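Local coordinates for protein anthranilate-CoA ligase (Stigmatella aurantiaca, PDB 4WV3) that belongs to the ANL superfamily of AMP-binding enzymes and holds 5'-O-[(S)-[(2-aminobenzoyl)oxy](hydroxy)phosphoryl]adenosine in its ligand pocket, at residues Leu218-Gly223 and Ser292-Leu297. Residues are numbered along the deposited sequence; the frame is centred on the assembly and turned at random.
Sequences LFFTFG and SASEAL. With 3UK (5'-O-[(S)-[(2-aminobenzoyl)oxy](hydroxy)phosphoryl]adenosine), chain C.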
ATOM      1  N   LEU A 218       5.798   1.872   5.773  1.00 16.78           N
ATOM      2  CA  LEU A 218       5.415   3.275   5.890  1.00 16.96           C
ATOM      3  C   LEU A 218       5.660   4.091   4.617  1.00 13.81           C
ATOM      4  O   LEU A 218       5.187   5.221   4.506  1.00 15.96           O
ATOM      5  CB  LEU A 218       6.109   3.920   7.093  1.00 18.02           C
ATOM      6  CG  LEU A 218       5.653   3.399   8.459  1.00 12.71           C
ATOM      7  CD1 LEU A 218       6.553   3.915   9.570  1.00 12.98           C
ATOM      8  CD2 LEU A 218       4.204   3.782   8.723  1.00  9.49           C
ATOM      9  N   PHE A 219       6.394   3.527   3.662  1.00 16.34           N
ATOM     10  CA  PHE A 219       6.550   4.189   2.368  1.00 16.14           C
ATOM     11  C   PHE A 219       5.363   3.875   1.461  1.00 12.96           C
ATOM     12  O   PHE A 219       5.115   4.570   0.477  1.00 19.32           O
ATOM     13  CB  PHE A 219       7.886   3.839   1.694  1.00 17.07           C
ATOM     14  CG  PHE A 219       8.120   2.362   1.507  1.00 18.39           C
ATOM     15  CD1 PHE A 219       7.523   1.673   0.461  1.00 16.58           C
ATOM     16  CD2 PHE A 219       8.969   1.671   2.356  1.00 15.74           C
ATOM     17  CE1 PHE A 219       7.748   0.320   0.284  1.00 13.62           C
ATOM     18  CE2 PHE A 219       9.202   0.319   2.180  1.00 17.10           C
ATOM     19  CZ  PHE A 219       8.588  -0.358   1.143  1.00 12.29           C
ATOM     20  N   PHE A 220       4.635   2.820   1.810  1.00 16.43           N
ATOM     21  CA  PHE A 220       3.397   2.461   1.133  1.00 14.67           C
ATOM     22  C   PHE A 220       2.256   3.187   1.838  1.00 15.80           C
ATOM     23  O   PHE A 220       2.043   2.992   3.034  1.00 17.99           O
ATOM     24  CB  PHE A 220       3.187   0.947   1.216  1.00 15.83           C
ATOM     25  CG  PHE A 220       2.105   0.425   0.313  1.00 13.56           C
ATOM     26  CD1 PHE A 220       1.565   1.218  -0.686  1.00 16.93           C
ATOM     27  CD2 PHE A 220       1.625  -0.865   0.469  1.00 11.24           C
ATOM     28  CE1 PHE A 220       0.569   0.733  -1.511  1.00 14.94           C
ATOM     29  CE2 PHE A 220       0.630  -1.355  -0.353  1.00 11.18           C
ATOM     30  CZ  PHE A 220       0.102  -0.555  -1.344  1.00 12.09           C
ATOM     31  N   THR A 221       1.526   4.022   1.102  1.00 16.65           N
ATOM     32  CA  THR A 221       0.475   4.848   1.703  1.00 15.14           C
ATOM     33  C   THR A 221      -0.646   4.024   2.332  1.00 16.83           C
ATOM     34  O   THR A 221      -1.394   4.524   3.175  1.00 12.99           O
ATOM     35  CB  THR A 221      -0.124   5.861   0.702  1.00 11.90           C
ATOM     36  OG1 THR A 221      -0.626   5.171  -0.449  1.00 15.50           O
ATOM     37  CG2 THR A 221       0.926   6.874   0.271  1.00 11.32           C
ATOM     38  N   PHE A 222      -0.759   2.767   1.919  1.00 16.41           N
ATOM     39  CA  PHE A 222      -1.688   1.841   2.554  1.00 14.82           C
ATOM     40  C   PHE A 222      -1.289   1.647   4.011  1.00 12.38           C
ATOM     41  O   PHE A 222      -2.140   1.598   4.900  1.00 11.89           O
ATOM     42  CB  PHE A 222      -1.703   0.505   1.808  1.00 14.23           C
ATOM     43  CG  PHE A 222      -2.520  -0.560   2.484  1.00 16.29           C
ATOM     44  CD1 PHE A 222      -3.792  -0.283   2.957  1.00 12.90           C
ATOM     45  CD2 PHE A 222      -2.022  -1.844   2.629  1.00 13.01           C
ATOM     46  CE1 PHE A 222      -4.546  -1.262   3.577  1.00 16.19           C
ATOM     47  CE2 PHE A 222      -2.770  -2.829   3.246  1.00 17.53           C
ATOM     48  CZ  PHE A 222      -4.035  -2.537   3.720  1.00 15.95           C
ATOM     49  N   GLY A 223       0.015   1.557   4.251  1.00 13.23           N
ATOM     50  CA  GLY A 223       0.540   1.440   5.596  1.00 14.06           C
ATOM     51  C   GLY A 223       0.693   2.788   6.273  1.00 16.88           C
ATOM     52  O   GLY A 223       0.482   2.909   7.481  1.00 16.95           O
ATOM     53  N   SER A 292      -7.588  -5.659   4.265  1.00 17.04           N
ATOM     54  CA  SER A 292      -6.829  -6.157   3.122  1.00 12.47           C
ATOM     55  C   SER A 292      -6.906  -5.189   1.947  1.00 13.44           C
ATOM     56  O   SER A 292      -7.955  -4.599   1.687  1.00 16.21           O
ATOM     57  CB  SER A 292      -7.341  -7.533   2.694  1.00 14.70           C
ATOM     58  OG  SER A 292      -6.639  -8.009   1.561  1.00 14.82           O
ATOM     59  N   ALA A 293      -5.791  -5.030   1.240  1.00 14.64           N
ATOM     60  CA  ALA A 293      -5.742  -4.153   0.073  1.00 15.73           C
ATOM     61  C   ALA A 293      -4.450  -4.431  -0.690  1.00 15.87           C
ATOM     62  O   ALA A 293      -3.681  -5.312  -0.313  1.00 21.79           O
ATOM     63  CB  ALA A 293      -5.551  -2.707   0.500  1.00 14.14           C
ATOM     64  N   SER A 294      -4.211  -3.657  -1.744  1.00 16.17           N
ATOM     65  CA  SER A 294      -3.062  -3.869  -2.613  1.00 16.38           C
ATOM     66  C   SER A 294      -3.545  -4.613  -3.845  1.00 13.61           C
ATOM     67  O   SER A 294      -3.381  -4.154  -4.975  1.00 14.68           O
ATOM     68  CB  SER A 294      -1.981  -4.677  -1.893  1.00 14.49           C
ATOM     69  OG  SER A 294      -0.736  -4.573  -2.562  1.00 21.85           O
ATOM     70  N   GLU A 295      -4.158  -5.768  -3.608  1.00 13.11           N
ATOM     71  CA  GLU A 295      -4.838  -6.525  -4.657  1.00 17.28           C
ATOM     72  C   GLU A 295      -6.141  -7.105  -4.117  1.00 15.82           C
ATOM     73  O   GLU A 295      -6.349  -7.151  -2.904  1.00 21.55           O
ATOM     74  CB  GLU A 295      -3.946  -7.639  -5.214  1.00 12.78           C
ATOM     75  CG  GLU A 295      -2.808  -7.150  -6.101  1.00 16.64           C
ATOM     76  CD  GLU A 295      -2.194  -8.260  -6.936  1.00 19.73           C
ATOM     77  OE1 GLU A 295      -2.797  -9.350  -7.013  1.00 20.98           O
ATOM     78  OE2 GLU A 295      -1.111  -8.043  -7.516  1.00 14.11           O
ATOM     79  N   ALA A 296      -7.015  -7.545  -5.018  1.00 13.06           N
ATOM     80  CA  ALA A 296      -8.321  -8.070  -4.629  1.00 14.04           C
ATOM     81  C   ALA A 296      -8.204  -9.297  -3.727  1.00 15.83           C
ATOM     82  O   ALA A 296      -7.497 -10.251  -4.050  1.00 13.62           O
ATOM     83  CB  ALA A 296      -9.152  -8.394  -5.861  1.00 11.82           C
ATOM     84  N   LEU A 297      -8.895  -9.256  -2.592  1.00 13.95           N
ATOM     85  CA  LEU A 297      -8.906 -10.376  -1.657  1.00 16.62           C
ATOM     86  C   LEU A 297      -9.917 -11.432  -2.087  1.00 15.80           C
ATOM     87  O   LEU A 297     -11.121 -11.171  -2.107  1.00 13.84           O
ATOM     88  CB  LEU A 297      -9.233  -9.894  -0.242  1.00 14.17           C
ATOM     89  CG  LEU A 297      -9.336 -10.988   0.826  1.00 16.55           C
ATOM     90  CD1 LEU A 297      -7.963 -11.545   1.172  1.00 20.12           C
ATOM     91  CD2 LEU A 297     -10.043 -10.474   2.070  1.00 16.18           C
TER
HETATM   92  C10 3UK C 601      -4.784  -2.124  -6.912  1.00 15.41           C
HETATM   93  C15 3UK C 601      -6.564  -3.172  -5.517  1.00 14.30           C
HETATM   94  C17 3UK C 601      -8.306  -4.717  -5.896  1.00 16.80           C
HETATM   95  C21 3UK C 601      -5.604  -1.293  -7.859  1.00 16.10           C
HETATM   96  C26 3UK C 601      -3.270   1.179  -1.972  1.00 15.05           C
HETATM   97  C28 3UK C 601      -4.953   0.698  -0.309  1.00 16.55           C
HETATM   98  O01 3UK C 601      -2.123  -0.348  -3.449  1.00 18.22           O
HETATM   99  C02 3UK C 601      -2.467   0.799  -3.270  1.00 17.11           C
HETATM  100  O03 3UK C 601      -1.849   1.847  -4.005  1.00 21.84           O
HETATM  101  P04 3UK C 601      -0.904   1.536  -5.247  1.00 17.89           P
HETATM  102  O05 3UK C 601      -0.354   2.885  -5.807  1.00 26.99           O
HETATM  103  O06 3UK C 601      -1.689   0.789  -6.432  1.00 11.48           O
HETATM  104  C07 3UK C 601      -3.112   0.944  -6.549  1.00 10.92           C
HETATM  105  C08 3UK C 601      -3.635  -0.175  -7.403  1.00  9.51           C
HETATM  106  O09 3UK C 601      -3.573  -1.419  -6.671  1.00 16.06           O
HETATM  107  N11 3UK C 601      -5.481  -2.327  -5.684  1.00 15.39           N
HETATM  108  C12 3UK C 601      -5.187  -1.733  -4.489  1.00 14.80           C
HETATM  109  N13 3UK C 601      -6.071  -2.186  -3.558  1.00 14.71           N
HETATM  110  C14 3UK C 601      -6.936  -3.079  -4.170  1.00 14.12           C
HETATM  111  N16 3UK C 601      -7.255  -3.988  -6.354  1.00 13.53           N
HETATM  112  N18 3UK C 601      -8.708  -4.675  -4.633  1.00 19.80           N
HETATM  113  C19 3UK C 601      -8.076  -3.893  -3.743  1.00 16.53           C
HETATM  114  N20 3UK C 601      -8.512  -3.854  -2.392  1.00 15.28           N
HETATM  115  O22 3UK C 601      -5.427  -1.761  -9.182  1.00 13.20           O
HETATM  116  C23 3UK C 601      -5.056   0.048  -7.726  1.00 11.91           C
HETATM  117  O24 3UK C 601      -5.180   0.756  -8.976  1.00 18.26           O
HETATM  118  O25 3UK C 601       0.273   0.690  -4.790  1.00 14.46           O
HETATM  119  C27 3UK C 601      -4.237   0.339  -1.478  1.00 15.38           C
HETATM  120  C29 3UK C 601      -4.673   1.938   0.358  1.00 15.17           C
HETATM  121  C30 3UK C 601      -3.707   2.781  -0.137  1.00 15.68           C
HETATM  122  C31 3UK C 601      -2.988   2.422  -1.304  1.00 16.48           C
HETATM  123  N32 3UK C 601      -1.960   3.318  -1.832  1.00 18.68           N
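Ala293 sets its methyl over one face of the Phe222 ring, a CH-pi contact with CB 3.6 Å from the ring centroid and 17° off the normal. This is the tight part of the contact. The methyl is nearest the CE1 side of the ring and also touches the aminobenzoyl ring of 3UK, with Ala293 CB 3.6 Å from 3UK C28. With CG anti to the backbone N (chi1 174°), the Phe222 ring reaches from the first turn of helix 221-234 to the loop after strand 289-292. Phe222 CB meanwhile sits 3.6 Å above the plane of the Phe220 ring, over its centre. Phe220, the N-cap residue, turns its ring edge to 3UK O01, which lies near the ring plane. Thr221 OG1 accepts a hydrogen bond from N32 of 3UK (2.7 Å, 148° at the hydrogen) and is also hydrogen-bonded to Phe323 O. Packing is looser between Phe220 CE2 and Ser294 OG, 4.1 Å apart; that hydroxyl is hydrogen-bonded to Thr504 O instead. Farther along, the backbone of Ser294-Ala296 runs beside the adenine of 3UK, while partly exposed Glu295 extends to a salt bridge with Arg509. Helix start and post-strand loop thus wall the aryl and adenine ends of one ligand, the 3UK pocket of this ANL-superfamily AMP-binding enzyme.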